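Local coordinates for protein GDNF family receptor alpha-3 (Homo sapiens, PDB 2GH0) that serves as a neuronal receptor for the growth factor artemin, whose binding leads to autophosphorylation and activation of the RET receptor, at residues D10-A16 with C77-R81; F118-P124 with F184-C190. All coordinates share one frame; numbering follows the deposited sequence.

Contact 1: residues D10-A16 with C77-R81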
# COMPACT_ATOMS: atom_id res chain seq x y z
N ASP C 10 -14.77 -2.55 -40.04
CA ASP C 10 -15.17 -3.68 -40.85
C ASP C 10 -15.77 -4.76 -39.96
O ASP C 10 -15.71 -4.68 -38.73
CB ASP C 10 -13.99 -4.21 -41.65
CG ASP C 10 -12.85 -4.76 -40.76
OD1 ASP C 10 -11.72 -4.21 -40.78
OD2 ASP C 10 -13.06 -5.75 -40.07
N LEU C 11 -16.39 -5.76 -40.59
CA LEU C 11 -17.15 -6.73 -39.79
C LEU C 11 -16.22 -7.72 -39.12
O LEU C 11 -16.56 -8.28 -38.10
CB LEU C 11 -18.18 -7.49 -40.65
CG LEU C 11 -19.28 -6.55 -41.18
CD1 LEU C 11 -20.39 -7.34 -41.83
CD2 LEU C 11 -19.86 -5.73 -40.05
N CYS C 12 -15.03 -7.95 -39.67
CA CYS C 12 -14.08 -8.81 -38.95
C CYS C 12 -13.71 -8.20 -37.58
O CYS C 12 -13.69 -8.89 -36.58
CB CYS C 12 -12.85 -9.09 -39.78
SG CYS C 12 -13.29 -10.33 -41.08
N LEU C 13 -13.47 -6.89 -37.54
CA LEU C 13 -13.22 -6.17 -36.30
C LEU C 13 -14.45 -6.26 -35.40
O LEU C 13 -14.33 -6.57 -34.22
CB LEU C 13 -12.85 -4.69 -36.55
CG LEU C 13 -12.61 -3.83 -35.29
CD1 LEU C 13 -11.65 -4.49 -34.27
CD2 LEU C 13 -12.10 -2.44 -35.64
N LYS C 14 -15.63 -5.95 -35.94
CA LYS C 14 -16.86 -6.06 -35.14
C LYS C 14 -17.07 -7.45 -34.52
O LYS C 14 -17.44 -7.57 -33.31
CB LYS C 14 -18.09 -5.60 -35.94
CG LYS C 14 -18.11 -4.11 -36.21
CD LYS C 14 -19.37 -3.80 -37.05
CE LYS C 14 -19.52 -2.32 -37.41
NZ LYS C 14 -21.00 -1.96 -37.61
N PHE C 15 -16.88 -8.51 -35.30
CA PHE C 15 -17.00 -9.86 -34.72
C PHE C 15 -15.95 -10.25 -33.67
O PHE C 15 -16.26 -11.00 -32.75
CB PHE C 15 -17.10 -10.93 -35.79
CG PHE C 15 -18.47 -10.98 -36.42
CD1 PHE C 15 -18.71 -10.35 -37.65
CD2 PHE C 15 -19.50 -11.65 -35.78
CE1 PHE C 15 -19.97 -10.35 -38.25
CE2 PHE C 15 -20.79 -11.66 -36.35
CZ PHE C 15 -21.03 -11.01 -37.59
N ALA C 16 -14.73 -9.75 -33.84
CA ALA C 16 -13.69 -9.88 -32.79
C ALA C 16 -14.23 -9.25 -31.53
O ALA C 16 -14.14 -9.79 -30.45
CB ALA C 16 -12.37 -9.20 -33.22
N CYS C 77 -9.58 -5.62 -43.85
CA CYS C 77 -10.45 -6.70 -43.32
C CYS C 77 -9.92 -8.08 -43.66
O CYS C 77 -9.83 -8.99 -42.81
CB CYS C 77 -11.88 -6.49 -43.85
SG CYS C 77 -13.14 -7.62 -43.30
N GLY C 78 -9.55 -8.27 -44.93
CA GLY C 78 -9.07 -9.58 -45.32
C GLY C 78 -7.81 -9.98 -44.60
O GLY C 78 -7.63 -11.15 -44.31
N GLU C 79 -6.93 -9.01 -44.36
CA GLU C 79 -5.67 -9.25 -43.65
C GLU C 79 -5.97 -9.58 -42.19
O GLU C 79 -5.37 -10.48 -41.63
CB GLU C 79 -4.73 -8.03 -43.71
CG GLU C 79 -3.39 -8.24 -43.04
CD GLU C 79 -2.44 -7.03 -43.16
OE1 GLU C 79 -2.84 -6.00 -43.77
OE2 GLU C 79 -1.31 -7.10 -42.62
N ARG C 80 -6.89 -8.85 -41.58
CA ARG C 80 -7.32 -9.23 -40.21
C ARG C 80 -7.82 -10.67 -40.18
O ARG C 80 -7.35 -11.48 -39.39
CB ARG C 80 -8.41 -8.29 -39.71
CG ARG C 80 -9.07 -8.83 -38.46
CD ARG C 80 -10.01 -7.84 -37.86
NE ARG C 80 -9.96 -8.26 -36.49
CZ ARG C 80 -9.30 -7.66 -35.52
NH1 ARG C 80 -8.70 -6.47 -35.66
NH2 ARG C 80 -9.34 -8.26 -34.37
N ARG C 81 -8.72 -11.00 -41.10
CA ARG C 81 -9.28 -12.37 -41.14
C ARG C 81 -8.21 -13.41 -41.33
O ARG C 81 -8.21 -14.44 -40.63
CB ARG C 81 -10.26 -12.55 -42.30
CG ARG C 81 -10.99 -13.85 -42.29
CD ARG C 81 -12.13 -13.78 -43.33
NE ARG C 81 -11.56 -13.57 -44.67
CZ ARG C 81 -12.28 -13.17 -45.70
NH1 ARG C 81 -13.60 -12.90 -45.55
NH2 ARG C 81 -11.70 -13.03 -46.88
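R80 reaches across to helix 11-20 because its CG stands opposite the backbone N (chi1 168°) and the chain then stays extended from CG to NE, while the torsion of C12 (chi1 -76°) points its SG toward C77, where C12 SG and C77 SG pack 3.5 Å apart. The long aliphatic part of R80 does much of the touching: its CD lies 3.6 Å from C12 CB and packs beside the first turn of the helix. Further out, L13 CD1 sits 3.8 Å from R80 NH1, over one face of the guanidinium and displaced toward its rim, and the small methyl of A16 leaves room for NH2 of R80, 3.4 Å from A16 CB. Outside the two segments, R80 NH2 forms a salt bridge with an acidic side chain on the chain of another protein, so a residue that packs inside the domain also serves the interface. Both helices belong to a cysteine-rich, all-helical GDNF/GAS1 domain, in which disulfides join the helices to the chain between them. The two sulfurs that meet here are each bonded to another cysteine, C12 to C68 and C77 to C70. D10 caps helix 11-20, its OD2 taking the N-H of L13 at 2.8 Å (163°) on the syn side but tilted out of the carboxylate plane, while D10 CG rests 3.7 Å from C77 CB. Without the carboxylate, as with an alanine here, L13 N would probably lose its capping acceptor and a gap would open beside C77 CB. R81, its CB against C12 SG, sends NH1 to the carbonyl of C68.

Contact 2: residues F118-P124 with F184-C190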
# COMPACT_ATOMS: atom_id res chain seq x y z
N PHE C 118 -13.54 -34.12 -40.32
CA PHE C 118 -13.62 -33.16 -41.42
C PHE C 118 -13.98 -33.91 -42.74
O PHE C 118 -14.81 -33.47 -43.58
CB PHE C 118 -12.28 -32.40 -41.51
CG PHE C 118 -12.15 -31.53 -42.74
CD1 PHE C 118 -12.98 -30.42 -42.91
CD2 PHE C 118 -11.25 -31.81 -43.70
CE1 PHE C 118 -12.89 -29.63 -44.02
CE2 PHE C 118 -11.17 -31.02 -44.86
CZ PHE C 118 -11.98 -29.94 -45.01
N GLN C 119 -13.34 -35.06 -42.94
CA GLN C 119 -13.67 -35.92 -44.10
C GLN C 119 -15.10 -36.46 -44.10
O GLN C 119 -15.65 -36.66 -45.16
CB GLN C 119 -12.72 -37.11 -44.12
CG GLN C 119 -11.34 -36.63 -44.45
CD GLN C 119 -10.28 -37.76 -44.49
OE1 GLN C 119 -10.45 -38.87 -43.92
NE2 GLN C 119 -9.16 -37.45 -45.15
N THR C 120 -15.66 -36.72 -42.92
CA THR C 120 -17.02 -37.25 -42.71
C THR C 120 -18.06 -36.15 -42.97
O THR C 120 -19.04 -36.39 -43.67
CB THR C 120 -17.17 -37.79 -41.29
OG1 THR C 120 -16.29 -38.92 -41.14
CG2 THR C 120 -18.60 -38.26 -40.98
N HIS C 121 -17.82 -34.96 -42.46
CA HIS C 121 -18.87 -33.94 -42.55
C HIS C 121 -18.73 -33.01 -43.75
O HIS C 121 -19.75 -32.51 -44.24
CB HIS C 121 -18.95 -33.16 -41.25
CG HIS C 121 -19.39 -33.99 -40.09
ND1 HIS C 121 -18.50 -34.56 -39.19
CD2 HIS C 121 -20.61 -34.43 -39.72
CE1 HIS C 121 -19.16 -35.27 -38.29
NE2 HIS C 121 -20.45 -35.18 -38.57
N CYS C 122 -17.51 -32.82 -44.22
CA CYS C 122 -17.26 -31.88 -45.30
C CYS C 122 -17.09 -32.56 -46.63
O CYS C 122 -16.71 -31.89 -47.58
CB CYS C 122 -16.06 -30.98 -45.02
SG CYS C 122 -16.26 -29.94 -43.56
N HIS C 123 -17.44 -33.85 -46.74
CA HIS C 123 -17.33 -34.53 -48.04
C HIS C 123 -18.54 -34.13 -48.92
O HIS C 123 -19.67 -34.29 -48.45
CB HIS C 123 -17.34 -36.05 -47.83
CG HIS C 123 -17.33 -36.84 -49.10
ND1 HIS C 123 -16.25 -36.86 -49.97
CD2 HIS C 123 -18.26 -37.66 -49.65
CE1 HIS C 123 -16.54 -37.62 -51.01
NE2 HIS C 123 -17.74 -38.13 -50.84
N PRO C 124 -18.30 -33.63 -50.16
CA PRO C 124 -19.50 -33.28 -50.99
C PRO C 124 -20.24 -34.53 -51.48
O PRO C 124 -19.60 -35.46 -51.97
CB PRO C 124 -18.89 -32.43 -52.15
CG PRO C 124 -17.43 -32.86 -52.24
CD PRO C 124 -17.03 -33.25 -50.81
N PHE C 184 -9.27 -31.20 -51.09
CA PHE C 184 -10.35 -31.36 -50.11
C PHE C 184 -10.52 -30.12 -49.23
O PHE C 184 -11.62 -29.84 -48.75
CB PHE C 184 -10.11 -32.64 -49.25
CG PHE C 184 -11.35 -33.19 -48.65
CD1 PHE C 184 -12.23 -33.95 -49.39
CD2 PHE C 184 -11.68 -32.90 -47.34
CE1 PHE C 184 -13.41 -34.45 -48.83
CE2 PHE C 184 -12.91 -33.38 -46.74
CZ PHE C 184 -13.75 -34.15 -47.51
N PHE C 185 -9.47 -29.30 -49.13
CA PHE C 185 -9.53 -28.02 -48.43
C PHE C 185 -9.60 -26.88 -49.41
O PHE C 185 -10.39 -25.96 -49.23
CB PHE C 185 -8.23 -27.81 -47.60
CG PHE C 185 -8.12 -28.72 -46.42
CD1 PHE C 185 -7.66 -30.02 -46.57
CD2 PHE C 185 -8.53 -28.26 -45.15
CE1 PHE C 185 -7.56 -30.89 -45.50
CE2 PHE C 185 -8.42 -29.11 -44.07
CZ PHE C 185 -7.93 -30.42 -44.23
N SER C 186 -8.79 -26.93 -50.46
CA SER C 186 -8.68 -25.78 -51.32
C SER C 186 -9.80 -25.59 -52.36
O SER C 186 -10.01 -24.45 -52.83
CB SER C 186 -7.31 -25.69 -51.93
OG SER C 186 -7.17 -26.71 -52.91
N HIS C 187 -10.47 -26.68 -52.77
CA HIS C 187 -11.47 -26.59 -53.87
C HIS C 187 -12.51 -27.67 -53.55
O HIS C 187 -12.48 -28.72 -54.13
CB HIS C 187 -10.84 -26.85 -55.22
CG HIS C 187 -11.71 -26.48 -56.40
ND1 HIS C 187 -11.38 -25.43 -57.20
CD2 HIS C 187 -12.91 -26.95 -56.85
CE1 HIS C 187 -12.30 -25.30 -58.16
NE2 HIS C 187 -13.23 -26.22 -57.99
N ASN C 188 -13.39 -27.38 -52.60
CA ASN C 188 -14.35 -28.37 -52.03
C ASN C 188 -15.65 -27.59 -51.98
O ASN C 188 -15.77 -26.71 -51.16
CB ASN C 188 -13.85 -28.78 -50.59
CG ASN C 188 -14.83 -29.72 -49.84
OD1 ASN C 188 -14.46 -30.45 -48.90
ND2 ASN C 188 -16.08 -29.69 -50.25
N PRO C 189 -16.64 -27.89 -52.88
CA PRO C 189 -17.84 -27.07 -52.92
C PRO C 189 -18.69 -27.12 -51.67
O PRO C 189 -19.39 -26.15 -51.37
CB PRO C 189 -18.61 -27.68 -54.13
CG PRO C 189 -18.19 -29.12 -54.14
CD PRO C 189 -16.67 -28.95 -53.91
N CYS C 190 -18.62 -28.21 -50.92
CA CYS C 190 -19.42 -28.33 -49.67
C CYS C 190 -18.87 -27.29 -48.68
O CYS C 190 -19.62 -26.49 -48.07
CB CYS C 190 -19.33 -29.78 -49.10
SG CYS C 190 -19.53 -29.81 -47.22
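C122 N donates to F118 O at 2.8 Å, the backbone bond that closes the last turn of helix 109-121 and sets the F118 ring against the other segment. Toward F118 the ring of F184 turns its edge to the other's face, an offset edge-to-face pair with centroids 5.2 Å apart and planes at 89°. F185, by contrast, lies in an offset stack against F118, centroids 4.4 Å apart and the planes tilted by 27°, with F118 CE2 over one face of the F185 ring near its rim. Y142 and L145 add further packing against F118. F184 fills the space between the segments: its CG is anti to the backbone N (chi1 -157°), which carries the ring across to the other segment, where CZ packs 3.6 Å from H123 CA and the ring also meets the backbone of Q119. A flat, wide side chain suits this place, since its rim can touch several residues at once. H123 and F184 meet at their edges, ND1 near CE1. C122, just past helix 109-121, has C190 SG packed 3.5 Å from its carbonyl O, and F184 CZ comes to 3.7 Å from C122 O. P124, in the loop after the helix, sets CB 3.9 Å from P189 CG, two apolar proline rings packing together, and also rests on C190 CB. N188 holds the N-cap position before helix 189-205. C190 is bonded to C131 and C122 to C138. An aromatic cluster thus joins the last turn of helix 109-121 to the last turn of helix 175-186, while P124 and C190 with the disulfides tie in the start of helix 189-205, within the second of the two GDNF/GAS1 domains in this fragment of the receptor.

Overall arrangement
The two contacts follow one another along the chain and fall in different GDNF/GAS1 domains, 10-16 with 77-81 in the first of this fragment and 118-124 with 184-190 in the second. Their centres are 25 Å apart, on opposite sides of the chain's centre, and their nearest atoms about 13 Å, so neither touches the other. Helix 189-205, which starts in contact 2, runs on toward the first domain, where H202, and F206 just past the helix end, meet F15 of segment 10-16. The surroundings differ as well: contact 1 reaches another protein chain, whereas no other chain of the assembly touches contact 2. Bound N-acetylglucosamine lies about 9 Å from the R81 side chain and, at contact 2, about 12 Å from that of N188.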